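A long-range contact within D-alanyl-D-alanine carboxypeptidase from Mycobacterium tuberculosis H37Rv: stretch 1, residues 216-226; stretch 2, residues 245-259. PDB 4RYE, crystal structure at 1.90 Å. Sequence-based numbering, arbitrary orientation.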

ATOM      1  N   ARG A 216       5.694   0.296  13.079  1.00 22.81           N
ATOM      2  CA  ARG A 216       6.781   1.166  12.631  1.00 26.13           C
ATOM      3  C   ARG A 216       6.520   1.561  11.168  1.00 25.61           C
ATOM      4  O   ARG A 216       5.358   1.696  10.770  1.00 24.06           O
ATOM      5  CB  ARG A 216       8.148   0.504  12.859  1.00 27.76           C
ATOM      6  CG  ARG A 216       8.401   0.233  14.343  1.00 27.81           C
ATOM      7  CD  ARG A 216       9.687  -0.517  14.617  1.00 32.87           C
ATOM      8  NE  ARG A 216       9.821  -0.741  16.054  1.00 35.83           N
ATOM      9  CZ  ARG A 216      10.903  -1.224  16.653  1.00 41.17           C
ATOM     10  NH1 ARG A 216      11.973  -1.546  15.940  1.00 38.57           N
ATOM     11  NH2 ARG A 216      10.908  -1.380  17.972  1.00 41.66           N
ATOM     12  N   LYS A 217       7.558   1.751  10.362  1.00 20.99           N
ATOM     13  CA  LYS A 217       7.322   2.216   8.984  1.00 21.75           C
ATOM     14  C   LYS A 217       7.101   1.068   8.030  1.00 19.08           C
ATOM     15  O   LYS A 217       7.836   0.080   8.063  1.00 18.62           O
ATOM     16  CB  LYS A 217       8.487   3.072   8.473  1.00 23.05           C
ATOM     17  CG  LYS A 217       8.844   4.253   9.364  1.00 26.05           C
ATOM     18  CD  LYS A 217       9.757   5.233   8.638  1.00 32.26           C
ATOM     19  CE  LYS A 217       9.041   5.774   7.414  1.00 37.30           C
ATOM     20  NZ  LYS A 217       9.710   6.939   6.816  1.00 47.05           N
ATOM     21  N   THR A 218       6.088   1.186   7.173  1.00 19.62           N
ATOM     22  CA  THR A 218       5.870   0.184   6.133  1.00 16.17           C
ATOM     23  C   THR A 218       5.762   0.846   4.757  1.00 15.50           C
ATOM     24  O   THR A 218       5.450   2.032   4.642  1.00 17.80           O
ATOM     25  CB  THR A 218       4.605  -0.659   6.399  1.00 20.64           C
ATOM     26  OG1 THR A 218       3.463   0.206   6.455  1.00 16.97           O
ATOM     27  CG2 THR A 218       4.719  -1.431   7.716  1.00 22.49           C
ATOM     28  N   PHE A 219       5.998   0.069   3.712  1.00 15.25           N
ATOM     29  CA  PHE A 219       5.871   0.575   2.362  1.00 15.82           C
ATOM     30  C   PHE A 219       5.751  -0.587   1.405  1.00 17.30           C
ATOM     31  O   PHE A 219       6.379  -1.635   1.596  1.00 17.99           O
ATOM     32  CB  PHE A 219       7.083   1.437   1.977  1.00 21.14           C
ATOM     33  CG  PHE A 219       7.064   1.899   0.540  1.00 19.12           C
ATOM     34  CD1 PHE A 219       6.294   2.989   0.161  1.00 21.13           C
ATOM     35  CD2 PHE A 219       7.812   1.243  -0.427  1.00 17.60           C
ATOM     36  CE1 PHE A 219       6.267   3.420  -1.159  1.00 21.83           C
ATOM     37  CE2 PHE A 219       7.788   1.661  -1.751  1.00 19.92           C
ATOM     38  CZ  PHE A 219       7.015   2.752  -2.117  1.00 21.26           C
ATOM     39  N   VAL A 220       4.928  -0.395   0.384  1.00 16.05           N
ATOM     40  CA  VAL A 220       4.851  -1.318  -0.735  1.00 14.50           C
ATOM     41  C   VAL A 220       4.740  -0.459  -1.988  1.00 12.07           C
ATOM     42  O   VAL A 220       4.103   0.585  -1.973  1.00 16.72           O
ATOM     43  CB  VAL A 220       3.652  -2.299  -0.609  1.00 16.18           C
ATOM     44  CG1 VAL A 220       2.304  -1.546  -0.597  1.00 14.37           C
ATOM     45  CG2 VAL A 220       3.689  -3.321  -1.728  1.00 14.27           C
ATOM     46  N   GLY A 221       5.385  -0.869  -3.068  1.00 12.67           N
ATOM     47  CA  GLY A 221       5.296  -0.074  -4.282  1.00 15.24           C
ATOM     48  C   GLY A 221       5.967  -0.708  -5.478  1.00 16.86           C
ATOM     49  O   GLY A 221       6.567  -1.780  -5.371  1.00 17.44           O
ATOM     50  N   ALA A 222       5.886  -0.036  -6.621  1.00 12.39           N
ATOM     51  CA  ALA A 222       6.398  -0.631  -7.851  1.00 13.42           C
ATOM     52  C   ALA A 222       7.050   0.401  -8.761  1.00 17.43           C
ATOM     53  O   ALA A 222       6.756   1.589  -8.672  1.00 16.04           O
ATOM     54  CB  ALA A 222       5.287  -1.354  -8.583  1.00 15.24           C
ATOM     55  N   ALA A 223       7.937  -0.075  -9.633  1.00 15.25           N
ATOM     56  CA  ALA A 223       8.619   0.773 -10.603  1.00 18.33           C
ATOM     57  C   ALA A 223       8.880  -0.025 -11.872  1.00 19.49           C
ATOM     58  O   ALA A 223       8.877  -1.252 -11.845  1.00 18.77           O
ATOM     59  CB  ALA A 223       9.932   1.292 -10.029  1.00 13.12           C
ATOM     60  N   ALA A 224       9.103   0.679 -12.978  1.00 16.68           N
ATOM     61  CA  ALA A 224       9.432   0.048 -14.256  1.00 16.73           C
ATOM     62  C   ALA A 224      10.644   0.752 -14.841  1.00 22.00           C
ATOM     63  O   ALA A 224      10.660   1.981 -14.921  1.00 14.54           O
ATOM     64  CB  ALA A 224       8.270   0.172 -15.229  1.00 14.00           C
ATOM     65  N   ARG A 225      11.642  -0.024 -15.258  1.00 15.57           N
ATOM     66  CA  ARG A 225      12.802   0.504 -15.968  1.00 17.92           C
ATOM     67  C   ARG A 225      13.356  -0.553 -16.909  1.00 23.01           C
ATOM     68  O   ARG A 225      13.447  -1.732 -16.538  1.00 18.41           O
ATOM     69  CB  ARG A 225      13.911   0.914 -14.985  1.00 16.42           C
ATOM     70  CG  ARG A 225      13.675   2.213 -14.245  1.00 17.18           C
ATOM     71  CD  ARG A 225      14.946   2.711 -13.577  1.00 21.63           C
ATOM     72  NE  ARG A 225      14.703   3.967 -12.872  1.00 26.71           N
ATOM     73  CZ  ARG A 225      15.635   4.657 -12.228  1.00 22.61           C
ATOM     74  NH1 ARG A 225      16.881   4.214 -12.192  1.00 25.83           N
ATOM     75  NH2 ARG A 225      15.312   5.790 -11.619  1.00 21.63           N
ATOM     76  N   GLY A 226      13.739  -0.131 -18.112  1.00 23.29           N
ATOM     77  CA  GLY A 226      14.465  -0.998 -19.027  1.00 23.22           C
ATOM     78  C   GLY A 226      13.667  -2.215 -19.437  1.00 18.03           C
ATOM     79  O   GLY A 226      14.223  -3.239 -19.795  1.00 22.94           O
ATOM     80  N   THR A 245      16.806   7.000   4.573  1.00 29.21           N
ATOM     81  CA  THR A 245      15.370   7.108   4.816  1.00 29.37           C
ATOM     82  C   THR A 245      14.664   5.975   4.105  1.00 23.61           C
ATOM     83  O   THR A 245      15.289   5.207   3.373  1.00 21.98           O
ATOM     84  CB  THR A 245      14.805   8.418   4.250  1.00 31.78           C
ATOM     85  OG1 THR A 245      14.940   8.406   2.822  1.00 33.21           O
ATOM     86  CG2 THR A 245      15.541   9.618   4.827  1.00 34.78           C
ATOM     87  N   TYR A 246      13.352   5.863   4.290  1.00 22.57           N
ATOM     88  CA  TYR A 246      12.623   4.828   3.584  1.00 24.17           C
ATOM     89  C   TYR A 246      12.651   5.099   2.081  1.00 28.95           C
ATOM     90  O   TYR A 246      12.667   4.163   1.282  1.00 25.03           O
ATOM     91  CB  TYR A 246      11.185   4.695   4.113  1.00 24.51           C
ATOM     92  CG  TYR A 246      10.930   3.391   4.851  1.00 22.59           C
ATOM     93  CD1 TYR A 246      11.854   2.894   5.768  1.00 28.28           C
ATOM     94  CD2 TYR A 246       9.763   2.666   4.643  1.00 21.49           C
ATOM     95  CE1 TYR A 246      11.625   1.699   6.447  1.00 22.83           C
ATOM     96  CE2 TYR A 246       9.524   1.473   5.320  1.00 20.37           C
ATOM     97  CZ  TYR A 246      10.458   0.995   6.217  1.00 24.37           C
ATOM     98  OH  TYR A 246      10.228  -0.189   6.893  1.00 25.22           O
ATOM     99  N   TRP A 247      12.677   6.371   1.693  1.00 27.34           N
ATOM    100  CA  TRP A 247      12.704   6.703   0.268  1.00 23.50           C
ATOM    101  C   TRP A 247      14.037   6.287  -0.338  1.00 23.19           C
ATOM    102  O   TRP A 247      14.086   5.822  -1.485  1.00 23.24           O
ATOM    103  CB  TRP A 247      12.467   8.202   0.016  1.00 26.98           C
ATOM    104  CG  TRP A 247      11.173   8.754   0.577  1.00 30.55           C
ATOM    105  CD1 TRP A 247      11.039   9.822   1.419  1.00 32.63           C
ATOM    106  CD2 TRP A 247       9.840   8.266   0.335  1.00 31.37           C
ATOM    107  NE1 TRP A 247       9.711  10.025   1.718  1.00 37.14           N
ATOM    108  CE2 TRP A 247       8.955   9.086   1.066  1.00 35.60           C
ATOM    109  CE3 TRP A 247       9.312   7.216  -0.423  1.00 30.80           C
ATOM    110  CZ2 TRP A 247       7.571   8.892   1.055  1.00 38.71           C
ATOM    111  CZ3 TRP A 247       7.933   7.023  -0.431  1.00 34.90           C
ATOM    112  CH2 TRP A 247       7.082   7.860   0.300  1.00 32.37           C
ATOM    113  N   ASP A 248      15.108   6.471   0.437  1.00 20.19           N
ATOM    114  CA  ASP A 248      16.458   6.085   0.034  1.00 26.31           C
ATOM    115  C   ASP A 248      16.548   4.579  -0.200  1.00 26.38           C
ATOM    116  O   ASP A 248      17.030   4.130  -1.245  1.00 26.30           O
ATOM    117  CB  ASP A 248      17.496   6.506   1.094  1.00 25.44           C
ATOM    118  CG  ASP A 248      17.755   8.008   1.111  1.00 32.72           C
ATOM    119  OD1 ASP A 248      17.610   8.660   0.055  1.00 40.61           O
ATOM    120  OD2 ASP A 248      18.118   8.534   2.186  1.00 30.20           O
ATOM    121  N   GLN A 249      16.085   3.800   0.775  1.00 24.07           N
ATOM    122  CA  GLN A 249      16.204   2.348   0.702  1.00 22.61           C
ATOM    123  C   GLN A 249      15.333   1.775  -0.413  1.00 21.29           C
ATOM    124  O   GLN A 249      15.703   0.794  -1.050  1.00 17.89           O
ATOM    125  CB  GLN A 249      15.878   1.695   2.055  1.00 23.96           C
ATOM    126  CG  GLN A 249      15.706   0.176   1.990  1.00 18.44           C
ATOM    127  CD  GLN A 249      15.711  -0.487   3.366  1.00 25.99           C
ATOM    128  OE1 GLN A 249      15.126   0.023   4.323  1.00 25.35           O
ATOM    129  NE2 GLN A 249      16.391  -1.622   3.469  1.00 28.20           N
ATOM    130  N   ALA A 250      14.176   2.386  -0.651  1.00 20.44           N
ATOM    131  CA  ALA A 250      13.315   1.936  -1.737  1.00 22.73           C
ATOM    132  C   ALA A 250      14.023   2.140  -3.066  1.00 19.00           C
ATOM    133  O   ALA A 250      14.000   1.267  -3.925  1.00 20.27           O
ATOM    134  CB  ALA A 250      11.969   2.670  -1.722  1.00 15.20           C
ATOM    135  N   ALA A 251      14.638   3.303  -3.239  1.00 19.96           N
ATOM    136  CA  ALA A 251      15.339   3.593  -4.481  1.00 21.79           C
ATOM    137  C   ALA A 251      16.550   2.660  -4.608  1.00 24.23           C
ATOM    138  O   ALA A 251      16.880   2.193  -5.696  1.00 20.35           O
ATOM    139  CB  ALA A 251      15.766   5.052  -4.520  1.00 25.12           C
ATOM    140  N   THR A 252      17.209   2.395  -3.485  1.00 20.72           N
ATOM    141  CA  THR A 252      18.346   1.475  -3.466  1.00 24.14           C
ATOM    142  C   THR A 252      17.934   0.054  -3.882  1.00 18.55           C
ATOM    143  O   THR A 252      18.639  -0.600  -4.659  1.00 20.13           O
ATOM    144  CB  THR A 252      19.023   1.469  -2.083  1.00 21.89           C
ATOM    145  OG1 THR A 252      19.760   2.685  -1.925  1.00 26.70           O
ATOM    146  CG2 THR A 252      19.976   0.291  -1.940  1.00 25.40           C
ATOM    147  N   LEU A 253      16.791  -0.415  -3.391  1.00 16.30           N
ATOM    148  CA  LEU A 253      16.300  -1.752  -3.745  1.00 15.80           C
ATOM    149  C   LEU A 253      15.876  -1.856  -5.203  1.00 16.21           C
ATOM    150  O   LEU A 253      16.203  -2.834  -5.875  1.00 18.19           O
ATOM    151  CB  LEU A 253      15.156  -2.184  -2.828  1.00 14.99           C
ATOM    152  CG  LEU A 253      15.605  -2.602  -1.427  1.00 22.17           C
ATOM    153  CD1 LEU A 253      14.398  -2.909  -0.561  1.00 21.48           C
ATOM    154  CD2 LEU A 253      16.548  -3.815  -1.502  1.00 22.82           C
ATOM    155  N   PHE A 254      15.166  -0.844  -5.694  1.00 18.44           N
ATOM    156  CA  PHE A 254      14.786  -0.798  -7.105  1.00 15.10           C
ATOM    157  C   PHE A 254      16.020  -0.767  -8.004  1.00 17.81           C
ATOM    158  O   PHE A 254      16.115  -1.553  -8.960  1.00 19.38           O
ATOM    159  CB  PHE A 254      13.885   0.421  -7.386  1.00 14.21           C
ATOM    160  CG  PHE A 254      12.421   0.210  -7.028  1.00 14.25           C
ATOM    161  CD1 PHE A 254      11.731  -0.927  -7.449  1.00 12.09           C
ATOM    162  CD2 PHE A 254      11.736   1.164  -6.283  1.00 17.28           C
ATOM    163  CE1 PHE A 254      10.380  -1.107  -7.125  1.00 14.97           C
ATOM    164  CE2 PHE A 254      10.400   0.992  -5.953  1.00 15.08           C
ATOM    165  CZ  PHE A 254       9.715  -0.146  -6.374  1.00 16.26           C
ATOM    166  N   ASP A 255      16.963   0.130  -7.698  1.00 18.51           N
ATOM    167  CA  ASP A 255      18.212   0.229  -8.454  1.00 21.58           C
ATOM    168  C   ASP A 255      18.936  -1.120  -8.478  1.00 20.43           C
ATOM    169  O   ASP A 255      19.407  -1.571  -9.527  1.00 20.91           O
ATOM    170  CB  ASP A 255      19.170   1.259  -7.830  1.00 27.42           C
ATOM    171  CG  ASP A 255      18.839   2.702  -8.205  1.00 29.22           C
ATOM    172  OD1 ASP A 255      17.947   2.934  -9.047  1.00 26.33           O
ATOM    173  OD2 ASP A 255      19.498   3.613  -7.655  1.00 28.26           O
ATOM    174  N   TRP A 256      19.054  -1.742  -7.310  1.00 16.23           N
ATOM    175  CA  TRP A 256      19.707  -3.045  -7.220  1.00 22.59           C
ATOM    176  C   TRP A 256      18.985  -4.078  -8.088  1.00 18.61           C
ATOM    177  O   TRP A 256      19.622  -4.857  -8.799  1.00 19.01           O
ATOM    178  CB  TRP A 256      19.783  -3.522  -5.770  1.00 23.13           C
ATOM    179  CG  TRP A 256      20.434  -4.878  -5.634  1.00 24.52           C
ATOM    180  CD1 TRP A 256      21.763  -5.144  -5.445  1.00 25.68           C
ATOM    181  CD2 TRP A 256      19.774  -6.147  -5.695  1.00 22.93           C
ATOM    182  NE1 TRP A 256      21.964  -6.500  -5.382  1.00 23.51           N
ATOM    183  CE2 TRP A 256      20.760  -7.137  -5.539  1.00 20.30           C
ATOM    184  CE3 TRP A 256      18.445  -6.540  -5.873  1.00 21.99           C
ATOM    185  CZ2 TRP A 256      20.452  -8.508  -5.552  1.00 18.57           C
ATOM    186  CZ3 TRP A 256      18.145  -7.898  -5.885  1.00 21.56           C
ATOM    187  CH2 TRP A 256      19.140  -8.859  -5.725  1.00 17.50           C
ATOM    188  N   GLY A 257      17.658  -4.069  -8.036  1.00 17.92           N
ATOM    189  CA  GLY A 257      16.859  -5.005  -8.805  1.00 20.65           C
ATOM    190  C   GLY A 257      16.983  -4.801 -10.308  1.00 19.03           C
ATOM    191  O   GLY A 257      16.997  -5.763 -11.078  1.00 15.96           O
ATOM    192  N   PHE A 258      17.048  -3.547 -10.735  1.00 15.67           N
ATOM    193  CA  PHE A 258      17.119  -3.246 -12.162  1.00 18.17           C
ATOM    194  C   PHE A 258      18.493  -3.564 -12.719  1.00 22.17           C
ATOM    195  O   PHE A 258      18.643  -3.841 -13.910  1.00 21.46           O
ATOM    196  CB  PHE A 258      16.728  -1.779 -12.437  1.00 15.02           C
ATOM    197  CG  PHE A 258      15.257  -1.518 -12.292  1.00 19.66           C
ATOM    198  CD1 PHE A 258      14.331  -2.328 -12.934  1.00 17.50           C
ATOM    199  CD2 PHE A 258      14.791  -0.480 -11.488  1.00 20.56           C
ATOM    200  CE1 PHE A 258      12.963  -2.093 -12.790  1.00 15.57           C
ATOM    201  CE2 PHE A 258      13.433  -0.245 -11.339  1.00 19.75           C
ATOM    202  CZ  PHE A 258      12.516  -1.058 -11.986  1.00 17.28           C
ATOM    203  N   ALA A 259      19.498  -3.518 -11.849  1.00 21.50           N
ATOM    204  CA  ALA A 259      20.859  -3.797 -12.260  1.00 21.50           C
ATOM    205  C   ALA A 259      21.142  -5.303 -12.268  1.00 23.32           C
ATOM    206  O   ALA A 259      22.108  -5.754 -12.882  1.00 23.18           O
ATOM    207  CB  ALA A 259      21.847  -3.068 -11.354  1.00 21.13           C
TER
HETATM  208  O   HOH W   1      11.506   7.987   5.063  1.00 34.28           O
HETATM  209  O   HOH W   2      18.670   5.481 -10.186  1.00 35.09           O

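Helix 246-259 packs on strand 218-225 with an axis-to-axis closest approach of 9.7 Å and an angle of 39° between the two N-to-C directions, burying 641 Å² summed over both sides. Thr245 stands at the N-cap position and scarcely touches the strand. Its OG1 accepts from Asp248 N (3.1 Å), the capping bond, and Thr245 N donates in return to Asp248 OD2 (3.1 Å, nearly linear at 177°).

Tyr246 has the largest covered area of the contact, 108 Å². Its chi1 of -112° lies between rotamer wells. Lys217 CB sits 3.8 Å from the centroid of the Tyr246 ring and 18° off the normal, a CH-pi contact over one face, whereas Phe219 CB meets the ring edge at Tyr246 CD2 (4.0 Å). Tyr246 OH donates to Lys217 O at 2.7 Å; despite the short distance, this hydrogen bond is weak. The same two residues also share water 1, which accepts from Lys217 NZ (2.7 Å) and from Tyr246 N (2.9 Å), the latter an amide in the first turn of the helix, where no preceding turn supplies a carbonyl.

The CA-to-CB bond of Trp247 points away from the strand, yet the indole swings back until its CZ3 lies 4.0 Å from Phe219 CE1. Ala250, one turn on from Tyr246, points toward the strand and brings its CB to 4.3 Å from Phe219 CE2. Phe219 thus makes apolar contacts with three helix residues.

Phe254 turns one ring face to Ala223, whose CB lies 3.7 Å from the centroid and only 8° off the normal. Gly221 O approaches the edge of this ring, 3.7 Å from Phe254 CZ. A CB on Gly221 would point toward the helix, but at its ideal position it would lie 2.6 Å from Phe219 CZ, a clash within the strand itself.

Asp255 also starts away from the strand, but its carboxylate comes nearer: OD1 is 3.6 Å from Arg225 NH1. This is a salt bridge by charge alone, since the oxygen lies well out of the guanidinium plane and no N-H points at it. Water 2 supplies the directed link, accepting from Arg225 NH1 (3.0 Å) and donating to Asp255 OD1 (2.9 Å).

Phe258 closes the contact. Arg225 CB stands 3.6 Å from its ring centroid, 1° off the normal, so the aliphatic base of the arginine covers the face, while Ala223 O approaches the ring edge, 3.6 Å from Phe258 CZ.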